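Polyhedrin (Orgyia pseudotsugata cypovirus 5, PDB 5A8U) forms the crystalline polyhedra that occlude virus particles and protect them outside the host until insect larvae ingest them. Local coordinates at residues N121-R126 with F192-Y197; A109-V114 with L243-S248; K64-M69 with I77-E82; S24-G29 with G50-A55. One frame throughout, in Å; residues are numbered along the deposited sequence.

Interaction 1: residues N121-R126 with F192-Y197; sequences NATRLR and FEVYRY
R124 and E193 form an antiparallel hydrogen-bonded pair and L125 and F192 the non-hydrogen-bonded pair next to it, with the short strands 124-126 and 192-195 at 175° to each other. R124 N binds E193 O, and E193 N binds R124 O, both at 2.9 Å. The side chains of R124 and E193 leave the same face of the sheet and lie side by side. R124 NH1 reaches E193 OE1 at 2.9 Å, on its syn side. R126 NH2 meets E193 OE2 at 2.8 Å from above the carboxylate plane, and the guanidinium and carboxylate planes are 88° apart. Y195 OH also donates to E193 OE1, at 2.6 Å, from the face opposite to that used by R124 NH1. Three side chains thus fix the rotation of the buried carboxylate. S219 of the second subunit bonds to both E193 OE2 and R126 NH1. On the other face of the sheet, L125 CD1 rests on F192 CB at 4.2 Å. Past the paired residues, a water links T123 OG1 to Y195 N. The arrangement is a salt-bridge network of two arginines and one glutamate, built on neighbouring strands of a three-stranded antiparallel sheet and facing a subunit interface.

Interaction 2: residues A109-V114 with L243-S248; sequences AMQFIV and LVYQNS
Q111 NE2 stands 3.6 Å above one face of the Y245 ring, offset toward the rim, with the amide and ring planes 51° apart. I113 CD1 touches the same ring at CD2, 3.7 Å away. At the rim, Y245 OH is hydrogen-bonded to E230 and takes a hydrogen from a water that also accepts from Q111 NE2. The Q111 amide grips the backbone of one residue at two points. Its OE1 accepts from Q246 N at 3.0 Å, on a lone pair. Its NE2 gives to Q246 O at 2.9 Å, a bent bond of 131°. S174 OG also bonds to Q111 OE1. Q111 lies on strand 109-115, inside a six-stranded antiparallel sheet, between strands 30-37 and 169-178. Segment 243-248 is the loop after helix 230-241, near the C-terminus, and it passes over one face of that sheet. CG of Q111 is anti to the backbone N (chi1 -173°) and the chain is extended beyond it, which carries the amide across to the loop. The side chains of Q111 and Q246 cross at about a right angle, and the Q246 amide is held by Q162. Further along the strand, I113 CG2 packs against V244 O at 3.5 Å.

Interaction 3: residues K64-M69 with I77-E82; sequences KFPNYM and IEWPGE
P66 packs over the face of W79 in the tight part of this contact. P66 CD sits over the centre of the indole at 3.4 Å from W79 CE2. It makes a CH-pi contact with the five-membered ring, 16° off the ring normal. The peptide bond before P66 is cis, and P66 CB lies over the centre of one face of the F65 ring. F65 in turn points its edge at the six-membered ring of W79 in an offset edge-to-face pair, planes 85° apart, with F65 CD2 3.7 Å from W79 CH2. D72 accepts from W79 NE1 and anchors the indole. I77 CG2 packs against N67 O at 3.4 Å and against the backbone of Y68. Both segments belong to the long loop between helices 60-63 and 84-91. The second ends in a type II beta turn from W79 to E82, with G81 at positive phi. At the trimer interface, I77 packs on I77 and Y68 on Y68 of both other subunits. The other side is polar and water-lined. K64 NZ, turned by a bend at chi4 (81°), donates to I77 O at 3.0 Å and to P66 O at 2.9 Å. P66 O and I77 O lie 3.2 Å apart, and the ammonium probably offsets their repulsion. Its next partner is a water that also joins W79 N and E82 O. A second water connects F65 O to E82 OE1. E78 CG lies beside K64 NZ, but E78 OE2 is 4.6 Å from NZ, and any attraction is long-range.

Interaction 4: residues S24-G29 with G50-A55; sequences SSSNSG and GTEVIA
T51 faces S26 O and S28 O of the S25-S28 turn. Its CB starts the contact at 3.3 Å from S26 O. OG1 sits between the backbone N and the carbonyl carbon (chi1 45°); CB and CG2 make the contacts. CG2, anti to the carbonyl carbon of T51 and beside its backbone N, continues from CB. This methyl lies 3.6 Å from S28 O and slightly farther from S26 O, and its remaining neighbour in the turn is N27 CA. L150 of the third subunit also packs on T51. Next in sequence, E52 takes a different route. Its chain bends at chi2 (-79°), and the carboxylate comes up to S26. There E52 OE2 is 3.3 Å from S26 CB. At the end of the loop, G29 CA approaches G50 O at 3.6 Å in a CA-H...O contact, where the segments join strands 30-37 and 43-50. The 24-29 loop holds its own shape. S25 to S28 is a type I beta turn, and S25 OG accepts from N27 N in an ST turn. S25 O receives both S28 N and S28 OG, the latter at 2.7 Å. No hydrogen bond links the two segments directly. R196 bridges them instead, giving NE to T51 O and NH2 to S28 OG. S26 OG is bonded to E204, whose carboxylate lies close to that of E52. Two like charges so near each other may raise the pKa of one, or leave a proton shared between them. The contact itself rests on van der Waals and CH...O approaches, with R196 as a polar link between its two sides.

How the interactions relate
Along the chain interaction 4 closes first, then interaction 3, and interaction 1 falls within the span of interaction 2. Interactions 1 and 4 share the three-stranded sheet: strands 53-58 and 189-195 are neighbours, and V194 N probably bonds I54 O. Their centres are 12 Å apart. Interaction 2 uses the six-stranded sheet. It meets interaction 1 where F112 and V114 pack against F192, V194, T123 and L125, so the two sheets face each other through an apolar layer. Interaction 3 stands apart, with its centre about 29 Å from that of interaction 1, across the chain's centre. Interactions 1, 3 and 4 all reach other subunits, so they tie the fold to the trimer.

Interaction 1: residues N121-R126 with F192-Y197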
# COMPACT_ATOMS: atom_id res chain seq x y z
N ASN A 121 -16.55 -9.28 -17.21
CA ASN A 121 -16.85 -8.05 -17.95
C ASN A 121 -16.38 -6.80 -17.25
O ASN A 121 -16.13 -5.78 -17.90
CB ASN A 121 -18.35 -7.92 -18.24
CG ASN A 121 -18.85 -8.95 -19.23
OD1 ASN A 121 -18.13 -9.38 -20.13
ND2 ASN A 121 -20.11 -9.34 -19.07
N ALA A 122 -16.28 -6.86 -15.92
CA ALA A 122 -16.00 -5.68 -15.10
C ALA A 122 -14.50 -5.42 -14.87
O ALA A 122 -14.13 -4.41 -14.27
CB ALA A 122 -16.73 -5.78 -13.75
N THR A 123 -13.64 -6.30 -15.36
CA THR A 123 -12.21 -6.12 -15.14
C THR A 123 -11.69 -4.85 -15.81
O THR A 123 -11.98 -4.61 -16.98
CB THR A 123 -11.44 -7.35 -15.69
OG1 THR A 123 -11.85 -8.51 -14.95
CG2 THR A 123 -9.95 -7.15 -15.57
N ARG A 124 -10.93 -4.06 -15.05
CA ARG A 124 -10.21 -2.91 -15.61
C ARG A 124 -8.71 -3.11 -15.54
O ARG A 124 -8.18 -3.48 -14.50
CB ARG A 124 -10.54 -1.63 -14.83
CG ARG A 124 -11.93 -1.12 -15.10
CD ARG A 124 -12.29 -0.04 -14.09
NE ARG A 124 -13.44 0.76 -14.49
CZ ARG A 124 -14.14 1.53 -13.67
NH1 ARG A 124 -13.82 1.57 -12.38
NH2 ARG A 124 -15.16 2.24 -14.12
N LEU A 125 -8.02 -2.81 -16.64
CA LEU A 125 -6.56 -2.76 -16.64
C LEU A 125 -6.23 -1.40 -17.22
O LEU A 125 -6.58 -1.12 -18.37
CB LEU A 125 -5.96 -3.88 -17.49
CG LEU A 125 -4.43 -3.85 -17.66
CD1 LEU A 125 -3.65 -3.87 -16.34
CD2 LEU A 125 -3.97 -4.99 -18.60
N ARG A 126 -5.58 -0.54 -16.44
CA ARG A 126 -5.25 0.79 -16.94
C ARG A 126 -3.77 0.96 -17.20
O ARG A 126 -2.94 0.62 -16.35
CB ARG A 126 -5.66 1.87 -15.93
CG ARG A 126 -7.13 1.84 -15.47
CD ARG A 126 -7.45 3.08 -14.64
NE ARG A 126 -8.76 3.03 -13.98
CZ ARG A 126 -8.96 2.56 -12.75
NH1 ARG A 126 -7.93 2.09 -12.03
NH2 ARG A 126 -10.19 2.56 -12.23
N PHE A 192 -5.06 -1.76 -11.86
CA PHE A 192 -6.11 -2.71 -12.24
C PHE A 192 -7.20 -2.83 -11.15
O PHE A 192 -6.96 -2.53 -9.96
CB PHE A 192 -5.51 -4.09 -12.53
CG PHE A 192 -4.89 -4.74 -11.31
CD1 PHE A 192 -5.68 -5.45 -10.41
CD2 PHE A 192 -3.53 -4.60 -11.05
CE1 PHE A 192 -5.13 -6.01 -9.25
CE2 PHE A 192 -2.97 -5.18 -9.89
CZ PHE A 192 -3.78 -5.88 -9.01
N GLU A 193 -8.38 -3.26 -11.58
CA GLU A 193 -9.47 -3.61 -10.64
C GLU A 193 -10.13 -4.88 -11.13
O GLU A 193 -10.46 -5.00 -12.31
CB GLU A 193 -10.52 -2.50 -10.57
CG GLU A 193 -9.94 -1.13 -10.26
CD GLU A 193 -10.96 -0.00 -10.36
OE1 GLU A 193 -12.08 -0.24 -10.90
OE2 GLU A 193 -10.66 1.11 -9.89
N VAL A 194 -10.32 -5.83 -10.23
CA VAL A 194 -10.97 -7.10 -10.57
C VAL A 194 -12.02 -7.37 -9.50
O VAL A 194 -11.81 -7.11 -8.32
CB VAL A 194 -9.94 -8.23 -10.61
CG1 VAL A 194 -10.58 -9.64 -10.56
CG2 VAL A 194 -9.00 -8.06 -11.80
N TYR A 195 -13.16 -7.88 -9.93
CA TYR A 195 -14.33 -8.00 -9.09
C TYR A 195 -14.94 -9.40 -9.06
O TYR A 195 -15.01 -10.08 -10.07
CB TYR A 195 -15.41 -7.02 -9.59
CG TYR A 195 -14.99 -5.57 -9.56
CD1 TYR A 195 -14.33 -4.99 -10.63
CD2 TYR A 195 -15.26 -4.77 -8.45
CE1 TYR A 195 -13.94 -3.67 -10.61
CE2 TYR A 195 -14.89 -3.44 -8.41
CZ TYR A 195 -14.23 -2.89 -9.50
OH TYR A 195 -13.85 -1.58 -9.49
N ARG A 196 -15.39 -9.79 -7.87
CA ARG A 196 -16.10 -11.04 -7.64
C ARG A 196 -17.36 -11.16 -8.49
O ARG A 196 -18.17 -10.23 -8.57
CB ARG A 196 -16.48 -11.08 -6.15
CG ARG A 196 -17.59 -12.03 -5.74
CD ARG A 196 -17.15 -13.47 -5.75
NE ARG A 196 -15.94 -13.72 -4.95
CZ ARG A 196 -15.32 -14.89 -4.94
NH1 ARG A 196 -15.82 -15.89 -5.67
NH2 ARG A 196 -14.23 -15.08 -4.22
N TYR A 197 -17.53 -12.33 -9.12
CA TYR A 197 -18.82 -12.67 -9.70
C TYR A 197 -19.77 -13.04 -8.57
O TYR A 197 -19.48 -13.89 -7.72
CB TYR A 197 -18.70 -13.85 -10.65
CG TYR A 197 -20.02 -14.30 -11.22
CD1 TYR A 197 -20.72 -13.48 -12.09
CD2 TYR A 197 -20.58 -15.53 -10.88
CE1 TYR A 197 -21.95 -13.88 -12.63
CE2 TYR A 197 -21.80 -15.94 -11.40
CZ TYR A 197 -22.48 -15.11 -12.27
OH TYR A 197 -23.68 -15.51 -12.82
O HOH W 1 -13.56 -8.13 -12.75

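Interaction 2: residues A109-V114 with L243-S248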
# COMPACT_ATOMS: atom_id res chain seq x y z
N ALA A 109 7.27 -6.95 -22.12
CA ALA A 109 5.91 -7.48 -22.22
C ALA A 109 5.41 -7.86 -20.84
O ALA A 109 6.19 -7.97 -19.89
CB ALA A 109 5.88 -8.71 -23.14
N MET A 110 4.10 -8.08 -20.75
CA MET A 110 3.49 -8.56 -19.53
C MET A 110 2.36 -9.54 -19.86
O MET A 110 1.72 -9.44 -20.90
CB MET A 110 2.95 -7.39 -18.70
CG MET A 110 1.79 -7.70 -17.78
SD MET A 110 1.11 -6.13 -17.15
CE MET A 110 0.92 -5.28 -18.66
N GLN A 111 2.17 -10.52 -18.98
CA GLN A 111 0.97 -11.33 -18.98
C GLN A 111 0.15 -10.94 -17.75
O GLN A 111 0.68 -10.90 -16.64
CB GLN A 111 1.31 -12.83 -18.95
CG GLN A 111 0.08 -13.69 -19.13
CD GLN A 111 0.35 -15.17 -19.08
OE1 GLN A 111 -0.59 -15.97 -19.04
NE2 GLN A 111 1.63 -15.56 -19.09
N PHE A 112 -1.13 -10.62 -17.95
CA PHE A 112 -2.02 -10.24 -16.87
C PHE A 112 -3.02 -11.39 -16.75
O PHE A 112 -3.77 -11.67 -17.69
CB PHE A 112 -2.70 -8.91 -17.24
CG PHE A 112 -3.72 -8.42 -16.21
CD1 PHE A 112 -3.29 -7.90 -15.00
CD2 PHE A 112 -5.08 -8.42 -16.50
CE1 PHE A 112 -4.21 -7.42 -14.06
CE2 PHE A 112 -6.01 -7.93 -15.57
CZ PHE A 112 -5.57 -7.43 -14.36
N ILE A 113 -2.99 -12.09 -15.62
CA ILE A 113 -3.79 -13.30 -15.46
C ILE A 113 -4.78 -13.11 -14.32
O ILE A 113 -4.40 -12.73 -13.23
CB ILE A 113 -2.92 -14.52 -15.14
CG1 ILE A 113 -1.66 -14.52 -16.01
CG2 ILE A 113 -3.73 -15.80 -15.27
CD1 ILE A 113 -0.62 -15.55 -15.59
N VAL A 114 -6.05 -13.41 -14.57
CA VAL A 114 -7.07 -13.26 -13.54
C VAL A 114 -7.75 -14.61 -13.37
O VAL A 114 -8.18 -15.20 -14.35
CB VAL A 114 -8.13 -12.22 -13.96
CG1 VAL A 114 -9.19 -12.06 -12.86
CG2 VAL A 114 -7.47 -10.86 -14.25
N LEU A 243 -2.41 -22.20 -10.03
CA LEU A 243 -2.66 -20.97 -10.77
C LEU A 243 -2.44 -21.23 -12.25
O LEU A 243 -1.35 -21.63 -12.65
CB LEU A 243 -1.71 -19.87 -10.29
CG LEU A 243 -1.98 -19.30 -8.89
CD1 LEU A 243 -0.82 -18.45 -8.41
CD2 LEU A 243 -3.25 -18.48 -8.94
N VAL A 244 -3.45 -21.01 -13.08
CA VAL A 244 -3.26 -21.16 -14.51
C VAL A 244 -2.39 -20.06 -15.06
O VAL A 244 -2.32 -18.95 -14.52
CB VAL A 244 -4.58 -21.25 -15.31
CG1 VAL A 244 -5.24 -22.62 -15.11
CG2 VAL A 244 -5.52 -20.10 -14.94
N TYR A 245 -1.72 -20.36 -16.16
CA TYR A 245 -0.69 -19.50 -16.70
C TYR A 245 -0.52 -19.90 -18.15
O TYR A 245 -0.52 -21.09 -18.48
CB TYR A 245 0.61 -19.78 -15.93
CG TYR A 245 1.82 -19.02 -16.40
CD1 TYR A 245 2.60 -19.50 -17.46
CD2 TYR A 245 2.22 -17.84 -15.78
CE1 TYR A 245 3.72 -18.81 -17.89
CE2 TYR A 245 3.35 -17.15 -16.21
CZ TYR A 245 4.08 -17.64 -17.26
OH TYR A 245 5.19 -16.96 -17.70
N GLN A 246 -0.37 -18.93 -19.03
CA GLN A 246 -0.16 -19.25 -20.44
C GLN A 246 1.33 -19.09 -20.78
O GLN A 246 1.91 -18.02 -20.59
CB GLN A 246 -1.01 -18.37 -21.34
CG GLN A 246 -0.90 -18.75 -22.81
CD GLN A 246 -1.64 -17.79 -23.71
OE1 GLN A 246 -1.14 -16.70 -24.01
NE2 GLN A 246 -2.85 -18.16 -24.11
N ASN A 247 1.95 -20.16 -21.26
CA ASN A 247 3.39 -20.04 -21.52
C ASN A 247 3.74 -19.36 -22.85
O ASN A 247 2.85 -18.96 -23.61
CB ASN A 247 4.10 -21.39 -21.36
CG ASN A 247 3.83 -22.37 -22.51
OD1 ASN A 247 3.29 -22.01 -23.56
ND2 ASN A 247 4.23 -23.61 -22.31
N SER A 248 5.04 -19.22 -23.10
CA SER A 248 5.57 -18.49 -24.26
C SER A 248 5.16 -19.07 -25.61
O SER A 248 5.38 -18.44 -26.64
CB SER A 248 7.10 -18.43 -24.17
OG SER A 248 7.49 -17.59 -23.11
O HOH W 2 4.38 -14.49 -18.97

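Interaction 3: residues K64-M69 with I77-E82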
# COMPACT_ATOMS: atom_id res chain seq x y z
N LYS A 64 10.25 -2.35 -13.21
CA LYS A 64 11.61 -2.70 -13.59
C LYS A 64 12.17 -3.85 -12.75
O LYS A 64 11.64 -4.22 -11.70
CB LYS A 64 12.54 -1.48 -13.49
CG LYS A 64 12.86 -1.07 -12.07
CD LYS A 64 13.76 0.16 -12.04
CE LYS A 64 14.31 0.42 -10.67
NZ LYS A 64 15.49 -0.44 -10.36
N PHE A 65 13.25 -4.44 -13.25
CA PHE A 65 14.03 -5.41 -12.50
C PHE A 65 15.51 -4.99 -12.59
O PHE A 65 15.93 -4.48 -13.63
CB PHE A 65 13.85 -6.82 -13.07
CG PHE A 65 14.67 -7.84 -12.36
CD1 PHE A 65 14.23 -8.37 -11.15
CD2 PHE A 65 15.90 -8.24 -12.86
CE1 PHE A 65 14.99 -9.30 -10.46
CE2 PHE A 65 16.67 -9.17 -12.17
CZ PHE A 65 16.21 -9.71 -10.98
N PRO A 66 16.27 -5.13 -11.50
CA PRO A 66 15.84 -5.50 -10.15
C PRO A 66 15.15 -4.31 -9.47
O PRO A 66 15.02 -3.25 -10.08
CB PRO A 66 17.17 -5.84 -9.44
CG PRO A 66 18.18 -4.95 -10.14
CD PRO A 66 17.73 -4.94 -11.58
N ASN A 67 14.69 -4.48 -8.24
CA ASN A 67 14.09 -3.37 -7.51
C ASN A 67 14.09 -3.63 -6.01
O ASN A 67 14.64 -4.64 -5.57
CB ASN A 67 12.67 -3.12 -8.04
CG ASN A 67 11.78 -4.33 -7.90
OD1 ASN A 67 11.75 -4.98 -6.87
ND2 ASN A 67 11.05 -4.64 -8.96
N TYR A 68 13.48 -2.75 -5.23
CA TYR A 68 13.53 -2.91 -3.78
C TYR A 68 12.82 -4.17 -3.30
O TYR A 68 13.14 -4.70 -2.22
CB TYR A 68 13.02 -1.65 -3.06
CG TYR A 68 11.56 -1.31 -3.26
CD1 TYR A 68 10.57 -1.92 -2.49
CD2 TYR A 68 11.16 -0.36 -4.20
CE1 TYR A 68 9.24 -1.62 -2.66
CE2 TYR A 68 9.82 -0.04 -4.37
CZ TYR A 68 8.86 -0.67 -3.60
OH TYR A 68 7.53 -0.37 -3.74
N MET A 69 11.87 -4.65 -4.10
CA MET A 69 11.10 -5.84 -3.74
C MET A 69 11.89 -7.09 -4.10
O MET A 69 11.92 -8.05 -3.33
CB MET A 69 9.76 -5.83 -4.49
CG MET A 69 8.77 -6.91 -4.04
SD MET A 69 8.13 -6.62 -2.37
CE MET A 69 7.30 -5.05 -2.62
N ILE A 77 19.48 -3.29 -6.01
CA ILE A 77 18.12 -2.90 -6.41
C ILE A 77 18.11 -2.02 -7.65
O ILE A 77 17.04 -1.64 -8.12
CB ILE A 77 17.33 -2.21 -5.28
CG1 ILE A 77 17.95 -0.86 -4.92
CG2 ILE A 77 17.26 -3.11 -4.06
CD1 ILE A 77 17.13 -0.07 -3.92
N GLU A 78 19.29 -1.70 -8.16
CA GLU A 78 19.42 -0.99 -9.43
C GLU A 78 20.64 -1.53 -10.17
O GLU A 78 21.58 -2.04 -9.56
CB GLU A 78 19.61 0.51 -9.21
CG GLU A 78 18.43 1.22 -8.59
CD GLU A 78 18.56 2.73 -8.67
OE1 GLU A 78 19.71 3.22 -8.64
OE2 GLU A 78 17.52 3.42 -8.79
N TRP A 79 20.63 -1.41 -11.49
CA TRP A 79 21.79 -1.76 -12.30
C TRP A 79 22.43 -0.50 -12.85
O TRP A 79 21.75 0.49 -13.14
CB TRP A 79 21.39 -2.69 -13.45
CG TRP A 79 21.19 -4.13 -13.03
CD1 TRP A 79 21.68 -4.74 -11.91
CD2 TRP A 79 20.44 -5.12 -13.73
NE1 TRP A 79 21.27 -6.05 -11.87
CE2 TRP A 79 20.52 -6.32 -12.98
CE3 TRP A 79 19.69 -5.12 -14.91
CZ2 TRP A 79 19.89 -7.50 -13.37
CZ3 TRP A 79 19.07 -6.30 -15.31
CH2 TRP A 79 19.16 -7.47 -14.54
N PRO A 80 23.76 -0.51 -12.98
CA PRO A 80 24.45 0.66 -13.54
C PRO A 80 23.85 1.06 -14.88
O PRO A 80 23.61 0.19 -15.73
CB PRO A 80 25.88 0.16 -13.73
CG PRO A 80 26.04 -0.91 -12.71
CD PRO A 80 24.70 -1.59 -12.63
N GLY A 81 23.61 2.35 -15.07
CA GLY A 81 23.06 2.84 -16.32
C GLY A 81 21.56 2.62 -16.42
O GLY A 81 20.94 2.91 -17.45
N GLU A 82 20.97 2.11 -15.34
CA GLU A 82 19.54 1.90 -15.28
C GLU A 82 19.01 2.45 -13.96
O GLU A 82 18.01 1.98 -13.42
CB GLU A 82 19.22 0.40 -15.45
CG GLU A 82 19.91 -0.21 -16.68
CD GLU A 82 19.35 -1.59 -17.07
OE1 GLU A 82 18.23 -1.94 -16.64
OE2 GLU A 82 20.04 -2.32 -17.83
O HOH W 3 17.74 -0.46 -12.32
O HOH W 4 16.87 -1.94 -14.33

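Interaction 4: residues S24-G29 with G50-A55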
# COMPACT_ATOMS: atom_id res chain seq x y z
N SER A 24 -17.01 -20.29 -6.33
CA SER A 24 -18.15 -19.39 -6.38
C SER A 24 -18.47 -18.70 -5.05
O SER A 24 -19.26 -17.76 -5.04
CB SER A 24 -19.42 -20.13 -6.85
OG SER A 24 -19.28 -20.61 -8.17
N SER A 25 -17.87 -19.18 -3.96
CA SER A 25 -18.13 -18.62 -2.62
C SER A 25 -17.46 -17.26 -2.51
O SER A 25 -16.33 -17.10 -2.95
CB SER A 25 -17.57 -19.53 -1.52
OG SER A 25 -17.69 -18.93 -0.23
N SER A 26 -18.16 -16.29 -1.92
CA SER A 26 -17.56 -14.99 -1.68
C SER A 26 -16.37 -15.10 -0.74
O SER A 26 -15.62 -14.16 -0.61
CB SER A 26 -18.57 -13.99 -1.11
OG SER A 26 -19.61 -13.73 -2.03
N ASN A 27 -16.22 -16.24 -0.07
CA ASN A 27 -15.09 -16.42 0.85
C ASN A 27 -13.95 -17.28 0.30
O ASN A 27 -12.98 -17.56 1.01
CB ASN A 27 -15.59 -16.92 2.20
CG ASN A 27 -16.41 -15.86 2.91
OD1 ASN A 27 -17.59 -16.06 3.21
ND2 ASN A 27 -15.79 -14.72 3.16
N SER A 28 -14.06 -17.68 -0.97
CA SER A 28 -12.93 -18.26 -1.68
C SER A 28 -12.04 -17.13 -2.19
O SER A 28 -12.37 -15.95 -2.05
CB SER A 28 -13.41 -19.09 -2.87
OG SER A 28 -14.04 -18.27 -3.84
N GLY A 29 -10.92 -17.49 -2.79
CA GLY A 29 -10.00 -16.50 -3.30
C GLY A 29 -10.13 -16.22 -4.79
O GLY A 29 -10.41 -17.12 -5.58
N GLY A 50 -7.78 -11.79 -3.08
CA GLY A 50 -8.84 -11.09 -2.37
C GLY A 50 -10.12 -11.90 -2.45
O GLY A 50 -10.15 -12.94 -3.07
N THR A 51 -11.18 -11.41 -1.81
CA THR A 51 -12.43 -12.14 -1.79
C THR A 51 -13.47 -11.47 -2.68
O THR A 51 -14.08 -12.13 -3.50
CB THR A 51 -12.96 -12.23 -0.37
OG1 THR A 51 -12.83 -10.95 0.26
CG2 THR A 51 -12.16 -13.27 0.41
N GLU A 52 -13.66 -10.16 -2.54
CA GLU A 52 -14.72 -9.45 -3.25
C GLU A 52 -14.16 -8.52 -4.31
O GLU A 52 -14.79 -8.27 -5.34
CB GLU A 52 -15.52 -8.58 -2.25
CG GLU A 52 -16.32 -9.37 -1.22
CD GLU A 52 -17.63 -9.94 -1.74
OE1 GLU A 52 -18.04 -9.66 -2.89
OE2 GLU A 52 -18.27 -10.67 -0.96
N VAL A 53 -13.00 -7.97 -4.02
CA VAL A 53 -12.40 -7.00 -4.90
C VAL A 53 -10.89 -7.16 -4.83
O VAL A 53 -10.30 -7.44 -3.77
CB VAL A 53 -12.81 -5.57 -4.51
CG1 VAL A 53 -12.29 -5.24 -3.12
CG2 VAL A 53 -12.31 -4.55 -5.53
N ILE A 54 -10.25 -7.03 -5.97
CA ILE A 54 -8.81 -7.05 -6.00
C ILE A 54 -8.35 -5.88 -6.87
O ILE A 54 -8.73 -5.78 -8.03
CB ILE A 54 -8.32 -8.41 -6.48
CG1 ILE A 54 -6.82 -8.54 -6.30
CG2 ILE A 54 -8.67 -8.60 -7.91
CD1 ILE A 54 -6.37 -9.97 -6.47
N ALA A 55 -7.55 -5.00 -6.28
CA ALA A 55 -7.18 -3.75 -6.90
C ALA A 55 -5.72 -3.51 -6.56
O ALA A 55 -5.25 -3.92 -5.51
CB ALA A 55 -8.03 -2.61 -6.35